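Metal-dependent hydrolase (Lactobacillus plantarum, PDB 2F6K) probably catalyses a metal-dependent decarboxylation of the aminocarboxymuconate-semialdehyde decarboxylase type, using manganese held in a TIM-barrel fold of the amidohydrolase family. Local coordinates at residues Tyr10-Thr13 with Ser14-Glu17; Lys66-Thr69 with Ile70-Glu74. All coordinates share one frame; numbering follows the deposited sequence.

In the fold
Contact 1 and contact 2 both lie at starts of helices in the TIM barrel, about 12 Å apart between their centres. Contact 1 (10-13 with 14-17) turns the chain from the metal-bearing strand 3-9 into helix 13-22; contact 2 (66-69 with 70-74) is the first two turns of helix 66-86, which links strands 49-55 and 91-95. Each is partly buried and mixes buried with exposed residues. The two meet where S14 O packs on L72 CD2, at 3.6 Å. Contact 1 relies on apolar side chains around a proline-led helix start, whereas contact 2 adds charged side chains, including one that reaches the second subunit.

Contact 1 of 2, residues Tyr10-Thr13 with Ser14-Glu17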
ATOM      1  N   TYR A  10     -15.225   3.776  26.460  1.00 29.83           N
ATOM      2  CA  TYR A  10     -15.755   2.591  27.127  1.00 29.89           C
ATOM      3  C   TYR A  10     -15.549   1.409  26.183  1.00 30.31           C
ATOM      4  O   TYR A  10     -15.401   1.599  24.978  1.00 28.62           O
ATOM      5  CB  TYR A  10     -17.246   2.760  27.456  1.00 31.41           C
ATOM      6  CG  TYR A  10     -18.174   2.881  26.260  1.00 30.85           C
ATOM      7  CD1 TYR A  10     -19.152   1.919  26.012  1.00 32.69           C
ATOM      8  CD2 TYR A  10     -18.086   3.963  25.390  1.00 34.60           C
ATOM      9  CE1 TYR A  10     -20.023   2.030  24.925  1.00 30.30           C
ATOM     10  CE2 TYR A  10     -18.953   4.080  24.300  1.00 34.12           C
ATOM     11  CZ  TYR A  10     -19.916   3.112  24.077  1.00 31.67           C
ATOM     12  OH  TYR A  10     -20.773   3.234  23.008  1.00 35.32           O
ATOM     13  N   LEU A  11     -15.517   0.194  26.724  1.00 31.60           N
ATOM     14  CA  LEU A  11     -15.317  -0.989  25.891  1.00 31.09           C
ATOM     15  C   LEU A  11     -16.323  -2.101  26.165  1.00 31.51           C
ATOM     16  O   LEU A  11     -16.198  -2.823  27.149  1.00 31.03           O
ATOM     17  CB  LEU A  11     -13.896  -1.545  26.073  1.00 29.29           C
ATOM     18  CG  LEU A  11     -12.721  -0.736  25.503  1.00 32.27           C
ATOM     19  CD1 LEU A  11     -12.434   0.475  26.376  1.00 28.69           C
ATOM     20  CD2 LEU A  11     -11.488  -1.610  25.432  1.00 28.53           C
ATOM     21  N   PRO A  12     -17.347  -2.239  25.300  1.00 32.83           N
ATOM     22  CA  PRO A  12     -18.366  -3.284  25.461  1.00 33.43           C
ATOM     23  C   PRO A  12     -17.670  -4.650  25.425  1.00 33.68           C
ATOM     24  O   PRO A  12     -16.650  -4.820  24.749  1.00 32.06           O
ATOM     25  CB  PRO A  12     -19.268  -3.077  24.243  1.00 33.99           C
ATOM     26  CG  PRO A  12     -19.192  -1.602  24.015  1.00 35.49           C
ATOM     27  CD  PRO A  12     -17.701  -1.333  24.191  1.00 34.04           C
ATOM     28  N   THR A  13     -18.209  -5.627  26.141  1.00 34.10           N
ATOM     29  CA  THR A  13     -17.573  -6.933  26.154  1.00 35.03           C
ATOM     30  C   THR A  13     -17.503  -7.542  24.758  1.00 34.92           C
ATOM     31  O   THR A  13     -16.500  -8.163  24.404  1.00 37.07           O
ATOM     32  CB  THR A  13     -18.294  -7.897  27.116  1.00 35.23           C
ATOM     33  OG1 THR A  13     -19.701  -7.848  26.873  1.00 40.97           O
ATOM     34  CG2 THR A  13     -18.022  -7.505  28.558  1.00 34.29           C
ATOM     35  N   SER A  14     -18.549  -7.350  23.958  1.00 33.71           N
ATOM     36  CA  SER A  14     -18.575  -7.890  22.601  1.00 30.94           C
ATOM     37  C   SER A  14     -17.494  -7.240  21.750  1.00 31.54           C
ATOM     38  O   SER A  14     -16.944  -7.867  20.851  1.00 32.57           O
ATOM     39  CB  SER A  14     -19.944  -7.657  21.949  1.00 30.97           C
ATOM     40  OG  SER A  14     -20.268  -6.276  21.893  1.00 31.29           O
ATOM     41  N   TYR A  15     -17.206  -5.973  22.026  1.00 30.77           N
ATOM     42  CA  TYR A  15     -16.178  -5.246  21.290  1.00 31.43           C
ATOM     43  C   TYR A  15     -14.800  -5.813  21.644  1.00 34.23           C
ATOM     44  O   TYR A  15     -13.953  -6.002  20.769  1.00 34.97           O
ATOM     45  CB  TYR A  15     -16.241  -3.760  21.646  1.00 28.53           C
ATOM     46  CG  TYR A  15     -15.148  -2.919  21.030  1.00 24.58           C
ATOM     47  CD1 TYR A  15     -15.109  -2.685  19.656  1.00 24.09           C
ATOM     48  CD2 TYR A  15     -14.159  -2.343  21.822  1.00 24.17           C
ATOM     49  CE1 TYR A  15     -14.113  -1.897  19.087  1.00 23.80           C
ATOM     50  CE2 TYR A  15     -13.161  -1.553  21.267  1.00 25.41           C
ATOM     51  CZ  TYR A  15     -13.142  -1.329  19.899  1.00 27.30           C
ATOM     52  OH  TYR A  15     -12.171  -0.514  19.349  1.00 28.41           O
ATOM     53  N   VAL A  16     -14.585  -6.076  22.932  1.00 35.77           N
ATOM     54  CA  VAL A  16     -13.325  -6.635  23.411  1.00 37.19           C
ATOM     55  C   VAL A  16     -13.099  -8.018  22.795  1.00 39.49           C
ATOM     56  O   VAL A  16     -11.991  -8.343  22.368  1.00 40.99           O
ATOM     57  CB  VAL A  16     -13.326  -6.766  24.959  1.00 37.66           C
ATOM     58  CG1 VAL A  16     -12.122  -7.563  25.428  1.00 33.39           C
ATOM     59  CG2 VAL A  16     -13.309  -5.383  25.595  1.00 33.93           C
ATOM     60  N   GLU A  17     -14.153  -8.831  22.746  1.00 40.25           N
ATOM     61  CA  GLU A  17     -14.032 -10.168  22.174  1.00 41.44           C
ATOM     62  C   GLU A  17     -13.762 -10.078  20.680  1.00 40.66           C
ATOM     63  O   GLU A  17     -13.065 -10.920  20.115  1.00 40.90           O
ATOM     64  CB  GLU A  17     -15.299 -10.986  22.428  1.00 42.12           C
ATOM     65  CG  GLU A  17     -15.745 -10.950  23.879  1.00 54.43           C
ATOM     66  CD  GLU A  17     -16.766 -12.021  24.225  1.00 59.21           C
ATOM     67  OE1 GLU A  17     -17.635 -12.330  23.377  1.00 65.27           O
ATOM     68  OE2 GLU A  17     -16.705 -12.545  25.361  1.00 59.71           O
TER
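The Y15 ring has the side chain of L11 at its edge, near the ring plane, with L11 CG 4.3 Å from Y15 CD2, while P12 CD approaches the ring obliquely. The proline itself lies against the root of the tyrosine, P12 CD being 3.8 Å from Y15 CB. This is the first turn of helix 13-22 in the TIM barrel, entered by a short loop from strand 3-9, which carries the manganese ligands H7 and H9. Y15 CG stands anti to the backbone N (chi1 175°), and this carries the ring past L11, with its CD2 edge nearest L11 CG. V61 also touches the tyrosine, and Y15 OH is hydrogen-bonded to P59 O.

P12 occupies the N-cap position, and its carbonyl closes the first turn. V16 N donates to P12 O over 3.0 Å with an N-H...O angle of 160°, and the weaker bond from Y15 N reaches the same oxygen at a much more bent angle. One residue on, E17 N bonds to T13 O, also at 3.0 Å, and the regular helical pattern is under way. The proline also touches A76 and D79 of helix 66-86.

The CB of V16 is directed toward the loop, and its side chain crosses that of L11 at about a right angle, the branch that touches being CG2, 3.9 Å from L11 CB. L11 is further packed against T32 and Y269, so the residue that meets both Y15 and V16 is itself buried, and its side chain is about 10 Å from the manganese ion. S14, which packs on A75 of helix 66-86, brings its OG to 4.1 Å from P12 CB. V16 CG2 sits 3.5 Å from P12 O, beside the carbonyl that receives the V16 amide.

Contact 2 of 2, residues Lys66-Thr69 with Ile70-Glu74; sequences KAET and IRLVE
I70 lies alongside K66, one turn back, with both side chains pointing the same way. I70 CD1 comes to 4.1 Å from K66 CE, and in the backbone the amide I70 N bonds to K66 O almost straight (167°). The isoleucine's CG1 is anti to its carbonyl carbon (chi1 -72°), a setting that lays it 3.5 Å from K66 O. Shortening I70 to an alanine takes away CD1 and is likely to open a gap beside K66 CE on this side. K66 also packs on R139 of the second subunit, and K66 NZ has weak, long ion pairs with D104 and with E138 of the second subunit.

R71 N continues the ladder to A67 O. Its side chain bends at chi3 so that NH2 comes to 3.8 Å from E68 CG, touching the methylene rather than the acid; E68 OE2 is 4.4 Å away, beyond a salt bridge, and the two charged planes stand 58° apart.

L72 N bonds to E68 O at 2.8 Å, and the two side chains run side by side, L72 CD1 meeting E68 CG at 3.8 Å. L72 also touches A18 of helix 13-22. V73 N reaches T69 O, with V73 CG2 close beside that oxygen; T69 OG1 itself bonds to the carbonyls of V61 and D65.

The E68 carboxylate thus spends its strongest interactions on the last residues of helix 13-22, a salt bridge to R21 and a hydrogen bond to H22, so R71 probably contributes no more than a diffuse electrostatic attraction, while the CG methylene of E68 serves as apolar surface for L72.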
ATOM      1  N   LYS A  66     -20.391  -7.614   7.496  1.00 31.49           N
ATOM      2  CA  LYS A  66     -21.469  -6.642   7.662  1.00 31.14           C
ATOM      3  C   LYS A  66     -22.386  -6.909   8.850  1.00 31.96           C
ATOM      4  O   LYS A  66     -22.602  -6.026   9.684  1.00 33.31           O
ATOM      5  CB  LYS A  66     -22.317  -6.562   6.398  1.00 30.06           C
ATOM      6  CG  LYS A  66     -23.384  -5.493   6.474  1.00 35.73           C
ATOM      7  CD  LYS A  66     -24.176  -5.407   5.187  1.00 36.64           C
ATOM      8  CE  LYS A  66     -25.326  -4.428   5.334  1.00 36.64           C
ATOM      9  NZ  LYS A  66     -26.306  -4.581   4.232  1.00 38.28           N
ATOM     10  N   ALA A  67     -22.941  -8.112   8.927  1.00 31.27           N
ATOM     11  CA  ALA A  67     -23.834  -8.444  10.038  1.00 32.24           C
ATOM     12  C   ALA A  67     -23.150  -8.215  11.385  1.00 32.45           C
ATOM     13  O   ALA A  67     -23.762  -7.690  12.322  1.00 32.85           O
ATOM     14  CB  ALA A  67     -24.296  -9.890   9.933  1.00 25.58           C
ATOM     15  N   GLU A  68     -21.885  -8.614  11.482  1.00 32.11           N
ATOM     16  CA  GLU A  68     -21.131  -8.446  12.719  1.00 33.76           C
ATOM     17  C   GLU A  68     -20.919  -6.961  13.042  1.00 34.06           C
ATOM     18  O   GLU A  68     -21.021  -6.547  14.201  1.00 34.68           O
ATOM     19  CB  GLU A  68     -19.775  -9.149  12.618  1.00 33.88           C
ATOM     20  CG  GLU A  68     -18.934  -9.030  13.873  1.00 35.84           C
ATOM     21  CD  GLU A  68     -17.508  -9.489  13.664  1.00 40.46           C
ATOM     22  OE1 GLU A  68     -16.884  -9.055  12.674  1.00 44.69           O
ATOM     23  OE2 GLU A  68     -17.009 -10.272  14.496  1.00 38.70           O
ATOM     24  N   THR A  69     -20.609  -6.168  12.023  1.00 30.97           N
ATOM     25  CA  THR A  69     -20.406  -4.737  12.217  1.00 30.88           C
ATOM     26  C   THR A  69     -21.684  -4.099  12.770  1.00 30.37           C
ATOM     27  O   THR A  69     -21.647  -3.307  13.713  1.00 32.98           O
ATOM     28  CB  THR A  69     -20.045  -4.038  10.884  1.00 30.65           C
ATOM     29  OG1 THR A  69     -18.772  -4.508  10.423  1.00 32.66           O
ATOM     30  CG2 THR A  69     -19.998  -2.524  11.068  1.00 28.08           C
ATOM     31  N   ILE A  70     -22.817  -4.450  12.178  1.00 27.90           N
ATOM     32  CA  ILE A  70     -24.097  -3.912  12.606  1.00 28.73           C
ATOM     33  C   ILE A  70     -24.466  -4.377  14.013  1.00 31.37           C
ATOM     34  O   ILE A  70     -25.110  -3.657  14.778  1.00 33.38           O
ATOM     35  CB  ILE A  70     -25.202  -4.328  11.618  1.00 25.97           C
ATOM     36  CG1 ILE A  70     -25.026  -3.545  10.317  1.00 23.52           C
ATOM     37  CG2 ILE A  70     -26.572  -4.068  12.214  1.00 27.45           C
ATOM     38  CD1 ILE A  70     -26.077  -3.813   9.269  1.00 21.15           C
ATOM     39  N   ARG A  71     -24.049  -5.589  14.345  1.00 32.03           N
ATOM     40  CA  ARG A  71     -24.333  -6.174  15.643  1.00 31.66           C
ATOM     41  C   ARG A  71     -23.454  -5.506  16.706  1.00 30.45           C
ATOM     42  O   ARG A  71     -23.921  -5.171  17.795  1.00 32.15           O
ATOM     43  CB  ARG A  71     -24.062  -7.681  15.558  1.00 34.92           C
ATOM     44  CG  ARG A  71     -24.548  -8.512  16.721  1.00 41.50           C
ATOM     45  CD  ARG A  71     -24.317  -9.992  16.449  1.00 44.83           C
ATOM     46  NE  ARG A  71     -22.900 -10.319  16.271  1.00 50.75           N
ATOM     47  CZ  ARG A  71     -21.945 -10.085  17.172  1.00 54.02           C
ATOM     48  NH1 ARG A  71     -22.238  -9.512  18.337  1.00 52.45           N
ATOM     49  NH2 ARG A  71     -20.690 -10.431  16.909  1.00 50.09           N
ATOM     50  N   LEU A  72     -22.186  -5.288  16.378  1.00 29.16           N
ATOM     51  CA  LEU A  72     -21.259  -4.669  17.315  1.00 29.04           C
ATOM     52  C   LEU A  72     -21.640  -3.229  17.604  1.00 28.14           C
ATOM     53  O   LEU A  72     -21.584  -2.784  18.752  1.00 26.89           O
ATOM     54  CB  LEU A  72     -19.830  -4.746  16.776  1.00 28.48           C
ATOM     55  CG  LEU A  72     -19.238  -6.162  16.798  1.00 28.84           C
ATOM     56  CD1 LEU A  72     -17.849  -6.160  16.165  1.00 32.05           C
ATOM     57  CD2 LEU A  72     -19.167  -6.660  18.239  1.00 24.63           C
ATOM     58  N   VAL A  73     -22.034  -2.506  16.559  1.00 27.49           N
ATOM     59  CA  VAL A  73     -22.454  -1.118  16.709  1.00 28.17           C
ATOM     60  C   VAL A  73     -23.692  -1.053  17.611  1.00 29.23           C
ATOM     61  O   VAL A  73     -23.757  -0.223  18.514  1.00 28.61           O
ATOM     62  CB  VAL A  73     -22.790  -0.478  15.345  1.00 26.14           C
ATOM     63  CG1 VAL A  73     -23.501   0.846  15.554  1.00 24.69           C
ATOM     64  CG2 VAL A  73     -21.523  -0.266  14.553  1.00 24.55           C
ATOM     65  N   GLU A  74     -24.663  -1.932  17.370  1.00 29.41           N
ATOM     66  CA  GLU A  74     -25.880  -1.951  18.175  1.00 32.03           C
ATOM     67  C   GLU A  74     -25.582  -2.294  19.634  1.00 32.82           C
ATOM     68  O   GLU A  74     -26.198  -1.738  20.546  1.00 32.29           O
ATOM     69  CB  GLU A  74     -26.894  -2.946  17.593  1.00 32.94           C
ATOM     70  CG  GLU A  74     -27.350  -2.589  16.179  1.00 38.71           C
ATOM     71  CD  GLU A  74     -28.459  -3.494  15.639  1.00 43.81           C
ATOM     72  OE1 GLU A  74     -28.412  -4.722  15.880  1.00 43.42           O
ATOM     73  OE2 GLU A  74     -29.371  -2.968  14.957  1.00 42.94           O
TER